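Local coordinates for protein mannitol dehydrogenase (PDB 3TWO) that binds NADP(H) and zinc and probably interconverts cinnamyl alcohols and cinnamaldehydes, as a zinc-dependent cinnamyl-alcohol dehydrogenase, at residues Ala156-Ala161 / Ile311-Asp316; Gly186-Met191 / Lys336-Ile341. One frame throughout, in Å; residues are numbered along the deposited sequence.

Contact 1 of 2, residues Ala156-Ala161 / Ile311-Asp316; sequences APLLCA and IYPEID. With ZN (zinc ion), chain G.
Cys-160 SG binds a zinc ion at 2.4 Å, just beyond Pro-157 and Leu-158, the two residues that pack on Pro-313 and its neighbours. Cys-42 and His-64 supply the other two protein ligands of this metal. Cys-160 SG stands anti to its backbone N (chi1 -177°), beside the carbonyl carbon. The centre of the apolar contact with 311-316 is two proline rings that cross obliquely: Pro-313 CG lies against the ring of Pro-157, 3.8 Å from Pro-157 CG and within a similar distance of its CB and CD. Pro-157 CG also meets Ile-315 CG2 at 4.1 Å, the two side chains crossing at about a right angle. CG2 of Ile-315 stands anti to the carbonyl carbon, beside the backbone N, where it faces Pro-157 CG. On the next residue, Leu-158, the two methyls divide the work. Leu-158 CD2 approaches Pro-313 CD to 3.7 Å and also lies near the carbonyl oxygen of Ile-311. Leu-158 CD1 comes obliquely to the Tyr-312 ring, 4.3 Å from Tyr-312 CE2. The carbonyl of Tyr-312 turns to Lys-194 NZ for its hydrogen bond. The contact sets the start of helix 158-171 on the chain entering strand 315-318. Helix 296-308 packs on Leu-158 through Met-302 and Ser-306, helix 187-198 reaches Pro-313 through Met-191, and Val-340 of the parallel strand 338-342 touches both Pro-157 and Ile-315.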
loop_
_atom_site.group_PDB
_atom_site.type_symbol
_atom_site.label_atom_id
_atom_site.label_comp_id
_atom_site.label_asym_id
_atom_site.label_seq_id
_atom_site.Cartn_x
_atom_site.Cartn_y
_atom_site.Cartn_z
ATOM N N ALA B 156 5.340 -10.578 29.525
ATOM C CA ALA B 156 5.165 -11.635 28.525
ATOM C C ALA B 156 4.528 -11.151 27.203
ATOM O O ALA B 156 5.032 -11.475 26.119
ATOM C CB ALA B 156 4.395 -12.900 29.157
ATOM N N PRO B 157 3.439 -10.361 27.266
ATOM C CA PRO B 157 2.847 -9.987 25.956
ATOM C C PRO B 157 3.641 -8.915 25.242
ATOM O O PRO B 157 3.376 -8.671 24.066
ATOM C CB PRO B 157 1.424 -9.464 26.305
ATOM C CG PRO B 157 1.104 -10.033 27.705
ATOM C CD PRO B 157 2.513 -10.095 28.391
ATOM N N LEU B 158 4.615 -8.280 25.913
ATOM C CA LEU B 158 5.507 -7.393 25.175
ATOM C C LEU B 158 6.175 -8.175 24.072
ATOM O O LEU B 158 6.477 -7.593 23.029
ATOM C CB LEU B 158 6.606 -6.783 26.056
ATOM C CG LEU B 158 6.154 -5.967 27.214
ATOM C CD1 LEU B 158 7.377 -5.646 28.180
ATOM C CD2 LEU B 158 5.435 -4.747 26.723
ATOM N N LEU B 159 6.399 -9.499 24.285
ATOM C CA LEU B 159 7.161 -10.287 23.316
ATOM C C LEU B 159 6.495 -10.409 21.973
ATOM O O LEU B 159 7.174 -10.712 21.006
ATOM C CB LEU B 159 7.579 -11.664 23.847
ATOM C CG LEU B 159 8.812 -11.754 24.781
ATOM C CD1 LEU B 159 10.075 -11.636 23.903
ATOM C CD2 LEU B 159 8.817 -10.698 25.873
ATOM N N CYS B 160 5.179 -10.206 21.890
ATOM C CA CYS B 160 4.524 -10.160 20.565
ATOM C C CYS B 160 3.637 -8.957 20.367
ATOM O O CYS B 160 3.882 -8.195 19.488
ATOM C CB CYS B 160 3.689 -11.388 20.284
ATOM S SG CYS B 160 3.019 -11.270 18.623
ATOM N N ALA B 161 2.594 -8.788 21.159
ATOM C CA ALA B 161 1.813 -7.519 21.148
ATOM C C ALA B 161 2.636 -6.235 21.216
ATOM O O ALA B 161 2.360 -5.245 20.495
ATOM C CB ALA B 161 0.764 -7.518 22.298
ATOM N N ILE B 311 5.399 1.058 30.538
ATOM C CA ILE B 311 4.359 0.859 29.570
ATOM C C ILE B 311 4.136 -0.660 29.428
ATOM O O ILE B 311 4.960 -1.372 28.836
ATOM C CB ILE B 311 4.808 1.417 28.224
ATOM C CG1 ILE B 311 5.049 2.917 28.350
ATOM C CG2 ILE B 311 3.759 1.163 27.144
ATOM C CD1 ILE B 311 5.675 3.596 27.061
ATOM N N TYR B 312 3.036 -1.147 30.004
ATOM C CA TYR B 312 2.723 -2.542 30.020
ATOM C C TYR B 312 1.314 -2.843 29.516
ATOM O O TYR B 312 0.400 -2.021 29.673
ATOM C CB TYR B 312 2.837 -3.061 31.437
ATOM C CG TYR B 312 4.239 -3.084 31.981
ATOM C CD1 TYR B 312 4.647 -2.185 32.995
ATOM C CD2 TYR B 312 5.163 -4.004 31.495
ATOM C CE1 TYR B 312 5.975 -2.238 33.540
ATOM C CE2 TYR B 312 6.446 -4.069 32.027
ATOM C CZ TYR B 312 6.837 -3.195 33.041
ATOM O OH TYR B 312 8.117 -3.319 33.498
ATOM N N PRO B 313 1.134 -4.035 28.887
ATOM C CA PRO B 313 -0.244 -4.520 28.598
ATOM C C PRO B 313 -1.116 -4.622 29.840
ATOM O O PRO B 313 -0.641 -4.854 30.995
ATOM C CB PRO B 313 -0.025 -5.937 28.041
ATOM C CG PRO B 313 1.380 -6.333 28.560
ATOM C CD PRO B 313 2.170 -5.026 28.512
ATOM N N GLU B 314 -2.389 -4.429 29.596
ATOM C CA GLU B 314 -3.473 -4.694 30.534
ATOM C C GLU B 314 -3.723 -6.202 30.431
ATOM O O GLU B 314 -4.070 -6.722 29.354
ATOM C CB GLU B 314 -4.722 -3.985 30.017
ATOM C CG GLU B 314 -4.592 -2.502 29.902
ATOM C CD GLU B 314 -4.465 -1.925 31.263
ATOM O OE1 GLU B 314 -5.358 -2.261 32.086
ATOM O OE2 GLU B 314 -3.473 -1.195 31.529
ATOM N N ILE B 315 -3.549 -6.912 31.525
ATOM C CA ILE B 315 -3.630 -8.371 31.447
ATOM C C ILE B 315 -4.597 -8.887 32.467
ATOM O O ILE B 315 -4.863 -8.223 33.483
ATOM C CB ILE B 315 -2.261 -9.071 31.652
ATOM C CG1 ILE B 315 -1.755 -8.806 33.082
ATOM C CG2 ILE B 315 -1.228 -8.481 30.700
ATOM C CD1 ILE B 315 -1.527 -10.032 33.829
ATOM N N ASP B 316 -5.121 -10.075 32.165
ATOM C CA ASP B 316 -5.904 -10.857 33.084
ATOM C C ASP B 316 -5.254 -12.239 33.211
ATOM O O ASP B 316 -5.173 -12.957 32.229
ATOM C CB ASP B 316 -7.333 -11.006 32.528
ATOM C CG ASP B 316 -8.142 -9.706 32.622
ATOM O OD1 ASP B 316 -8.577 -9.163 31.556
ATOM O OD2 ASP B 316 -8.342 -9.181 33.763
HETATM ZN ZN ZN G . 1.394 -12.971 18.124
#

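Contact 2 of 2, residues Gly186-Met191 / Lys336-Ile341; sequences GGLGSM and KFRYVI. With NDP (NADPH dihydro-nicotinamide-adenine-dinucleotide phosphate), chain F.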
loop_
_atom_site.group_PDB
_atom_site.type_symbol
_atom_site.label_atom_id
_atom_site.label_comp_id
_atom_site.label_asym_id
_atom_site.label_seq_id
_atom_site.Cartn_x
_atom_site.Cartn_y
_atom_site.Cartn_z
ATOM N N GLY B 186 -7.920 -4.410 21.177
ATOM C CA GLY B 186 -7.737 -5.668 21.908
ATOM C C GLY B 186 -6.329 -5.731 22.482
ATOM O O GLY B 186 -5.814 -4.739 23.027
ATOM N N GLY B 187 -5.699 -6.892 22.374
ATOM C CA GLY B 187 -4.297 -7.042 22.882
ATOM C C GLY B 187 -3.302 -6.156 22.161
ATOM O O GLY B 187 -2.639 -5.326 22.796
ATOM N N LEU B 188 -3.182 -6.299 20.840
ATOM C CA LEU B 188 -2.292 -5.422 20.088
ATOM C C LEU B 188 -2.786 -3.958 20.164
ATOM O O LEU B 188 -1.986 -3.032 20.413
ATOM C CB LEU B 188 -2.132 -5.883 18.629
ATOM C CG LEU B 188 -0.994 -6.869 18.402
ATOM C CD1 LEU B 188 -1.244 -8.206 19.143
ATOM C CD2 LEU B 188 -0.855 -7.108 16.839
ATOM N N GLY B 189 -4.095 -3.762 20.008
ATOM C CA GLY B 189 -4.655 -2.418 19.967
ATOM C C GLY B 189 -4.287 -1.574 21.169
ATOM O O GLY B 189 -3.840 -0.437 21.040
ATOM N N SER B 190 -4.534 -2.096 22.361
ATOM C CA SER B 190 -4.179 -1.365 23.576
ATOM C C SER B 190 -2.661 -1.100 23.688
ATOM O O SER B 190 -2.255 -0.036 24.176
ATOM C CB SER B 190 -4.687 -2.117 24.828
ATOM O OG SER B 190 -4.006 -3.347 24.932
ATOM N N MET B 191 -1.803 -2.043 23.293
ATOM C CA MET B 191 -0.343 -1.684 23.233
ATOM C C MET B 191 -0.070 -0.495 22.266
ATOM O O MET B 191 0.720 0.421 22.590
ATOM C CB MET B 191 0.526 -2.899 22.829
ATOM C CG MET B 191 0.611 -3.950 23.912
ATOM S SD MET B 191 0.944 -3.270 25.556
ATOM C CE MET B 191 2.549 -2.477 25.426
ATOM N N LYS B 336 -11.157 -8.684 27.272
ATOM C CA LYS B 336 -10.848 -7.320 27.682
ATOM C C LYS B 336 -9.603 -6.896 26.875
ATOM O O LYS B 336 -9.733 -6.272 25.771
ATOM C CB LYS B 336 -10.656 -7.233 29.212
ATOM C CG LYS B 336 -10.789 -5.774 29.767
ATOM C CD LYS B 336 -9.994 -5.579 31.099
ATOM C CE LYS B 336 -9.857 -4.104 31.518
ATOM N NZ LYS B 336 -11.234 -3.492 31.631
ATOM N N PHE B 337 -8.414 -7.228 27.389
ATOM C CA PHE B 337 -7.201 -6.967 26.638
ATOM C C PHE B 337 -6.420 -8.273 26.484
ATOM O O PHE B 337 -6.877 -9.154 25.706
ATOM C CB PHE B 337 -6.440 -5.735 27.177
ATOM C CG PHE B 337 -7.301 -4.449 27.162
ATOM C CD1 PHE B 337 -7.841 -3.908 28.357
ATOM C CD2 PHE B 337 -7.609 -3.803 25.964
ATOM C CE1 PHE B 337 -8.608 -2.731 28.331
ATOM C CE2 PHE B 337 -8.390 -2.634 25.943
ATOM C CZ PHE B 337 -8.885 -2.101 27.152
ATOM N N ARG B 338 -5.300 -8.445 27.199
ATOM C CA ARG B 338 -4.543 -9.702 27.096
ATOM C C ARG B 338 -4.923 -10.642 28.217
ATOM O O ARG B 338 -5.063 -10.192 29.382
ATOM C CB ARG B 338 -3.009 -9.450 27.084
ATOM C CG ARG B 338 -2.430 -9.327 25.659
ATOM C CD ARG B 338 -2.200 -10.729 25.072
ATOM N NE ARG B 338 -1.494 -10.732 23.799
ATOM C CZ ARG B 338 -2.064 -10.559 22.606
ATOM N NH1 ARG B 338 -3.358 -10.251 22.517
ATOM N NH2 ARG B 338 -1.312 -10.614 21.513
ATOM N N TYR B 339 -5.062 -11.932 27.880
ATOM C CA TYR B 339 -5.020 -13.038 28.883
ATOM C C TYR B 339 -3.585 -13.536 29.028
ATOM O O TYR B 339 -2.820 -13.613 28.018
ATOM C CB TYR B 339 -5.902 -14.233 28.485
ATOM C CG TYR B 339 -7.396 -13.940 28.532
ATOM C CD1 TYR B 339 -8.119 -13.685 27.345
ATOM C CD2 TYR B 339 -8.078 -13.877 29.750
ATOM C CE1 TYR B 339 -9.496 -13.419 27.391
ATOM C CE2 TYR B 339 -9.442 -13.598 29.813
ATOM C CZ TYR B 339 -10.136 -13.383 28.643
ATOM O OH TYR B 339 -11.464 -13.097 28.712
ATOM N N VAL B 340 -3.196 -13.838 30.274
ATOM C CA VAL B 340 -1.874 -14.384 30.498
ATOM C C VAL B 340 -1.965 -15.625 31.393
ATOM O O VAL B 340 -2.632 -15.589 32.454
ATOM C CB VAL B 340 -0.932 -13.382 31.111
ATOM C CG1 VAL B 340 0.340 -14.112 31.509
ATOM C CG2 VAL B 340 -0.631 -12.219 30.134
ATOM N N ILE B 341 -1.316 -16.711 30.962
ATOM C CA ILE B 341 -1.379 -17.972 31.719
ATOM C C ILE B 341 -0.292 -18.010 32.771
ATOM O O ILE B 341 0.875 -17.780 32.490
ATOM C CB ILE B 341 -1.248 -19.226 30.836
ATOM C CG1 ILE B 341 -2.321 -19.246 29.714
ATOM C CG2 ILE B 341 -1.331 -20.497 31.722
ATOM C CD1 ILE B 341 -1.997 -20.204 28.592
HETATM P PA NDP F . -7.433 -9.782 20.153
HETATM O O1A NDP F . -8.775 -10.316 19.876
HETATM O O2A NDP F . -6.965 -9.095 21.491
HETATM O O5B NDP F . -7.929 -8.288 19.728
HETATM C C5B NDP F . -8.738 -8.026 18.461
HETATM C C4B NDP F . -9.578 -6.777 18.697
HETATM O O4B NDP F . -10.243 -6.206 17.495
HETATM C C3B NDP F . -10.682 -7.107 19.727
HETATM O O3B NDP F . -10.691 -6.022 20.731
HETATM C C2B NDP F . -11.969 -7.080 18.860
HETATM O O2B NDP F . -13.032 -6.643 19.728
HETATM C C1B NDP F . -11.663 -5.941 17.859
HETATM N N9A NDP F . -12.319 -6.121 16.543
HETATM C C8A NDP F . -12.602 -7.310 15.965
HETATM N N7A NDP F . -13.127 -7.045 14.780
HETATM C C5A NDP F . -13.175 -5.727 14.608
HETATM C C6A NDP F . -13.616 -4.913 13.581
HETATM N N6A NDP F . -14.163 -5.397 12.413
HETATM N N1A NDP F . -13.515 -3.603 13.778
HETATM C C2A NDP F . -12.992 -3.066 14.858
HETATM N N3A NDP F . -12.552 -3.813 15.842
HETATM C C4A NDP F . -12.654 -5.149 15.732
HETATM O O3 NDP F . -6.388 -9.780 18.970
HETATM P PN NDP F . -4.893 -9.485 19.075
HETATM O O1N NDP F . -4.626 -8.070 19.417
HETATM O O2N NDP F . -4.054 -10.539 19.844
HETATM O O5D NDP F . -4.462 -9.731 17.581
HETATM C C5D NDP F . -5.246 -9.025 16.503
HETATM C C4D NDP F . -4.829 -9.569 15.072
HETATM O O4D NDP F . -3.428 -9.240 15.008
HETATM C C3D NDP F . -4.948 -11.103 14.862
HETATM O O3D NDP F . -5.418 -11.344 13.507
HETATM C C2D NDP F . -3.490 -11.558 15.104
HETATM O O2D NDP F . -3.221 -12.714 14.391
HETATM C C1D NDP F . -2.726 -10.383 14.451
HETATM N N1N NDP F . -1.267 -10.318 14.803
HETATM C C2N NDP F . -0.353 -9.995 13.776
HETATM C C3N NDP F . 1.005 -9.918 14.040
HETATM C C7N NDP F . 1.952 -9.480 12.924
HETATM O O7N NDP F . 1.530 -8.833 11.952
HETATM N N7N NDP F . 3.242 -9.611 13.210
HETATM C C4N NDP F . 1.477 -10.208 15.342
HETATM C C5N NDP F . 0.565 -10.496 16.399
HETATM C C6N NDP F . -0.788 -10.567 16.142
HETATM P P2B NDP F . -14.462 -7.276 19.723
HETATM O O1X NDP F . -14.763 -7.578 21.306
HETATM O O2X NDP F . -15.398 -6.395 19.017
HETATM O O3X NDP F . -14.349 -8.702 19.030
#
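The glycine-rich turn of the Rossmann fold, with Gly-186 capping and Gly-187 starting helix 187-198, meets Phe-337 and Arg-338 beside the diphosphate of NADPH. Gly-187 CA lies 3.4 Å from Arg-338 NH1, and the carbonyl carbon of Gly-187 sits over one face of the guanidinium; having no side chain, the glycine leaves room for this close approach. The Arg-338 chain bends at chi2 (-81°), one of the turns that bring the guanidinium back to the helix start. Its NH1 donates to NDP O2N at 2.8 Å, and NH2 adds a weak bond to the same oxygen. Glu-65 OE1 forms a salt bridge with NE, a second partner, consistent with holding the guanidinium in place. Gly-186, with Gly-184 and Gly-189, fits a Rossmann-type GxGxxG pattern; the amides of Gly-187 and Leu-188 are directed at the diphosphate. Gly-187 N bonds NDP O2A at 2.7 Å, nearly straight at 171°, and Leu-188 N bonds NDP O1N at 2.7 Å. The helix N terminus and the arginine would together offset the diphosphate charge. Leu-188 reaches both ways: CD1 lies beside Arg-338 NH2, CD2 3.5 Å from C6N of the nicotinamide ring. Away from the phosphates, Gly-186 O accepts from both Ser-190 N and Ser-190 OG, the latter at 3.0 Å in the carbonyl plane. The same oxygen meets the edge of the Phe-337 ring at CD2, 3.6 Å away, while Ser-190 CB approaches that ring obliquely. Phe-185 packs edge-to-face with Phe-337.

In the fold
Along the chain, 156-161 comes first, at the start of helix 158-171, followed by 186-191 at the turn after strand 179-183. The chain then runs through most of the Rossmann sheet and helix 296-308 before 311-316 returns to close contact 1. Helix 323-331 intervenes, and 336-341 closes contact 2. The two loops cross rather than nest, and the contact centres are about 7 Å apart. Strands 315-318 and 338-342 are parallel neighbours in the mixed sheet, probably hydrogen-bonded from Asp-316 N to Arg-338 O and from Val-340 N to Asp-316 O. Contact 1 ties helix 158-171, near the zinc of Cys-160, to this sheet's edge; contact 2 ties the sheet to the nucleotide-binding helix 187-198.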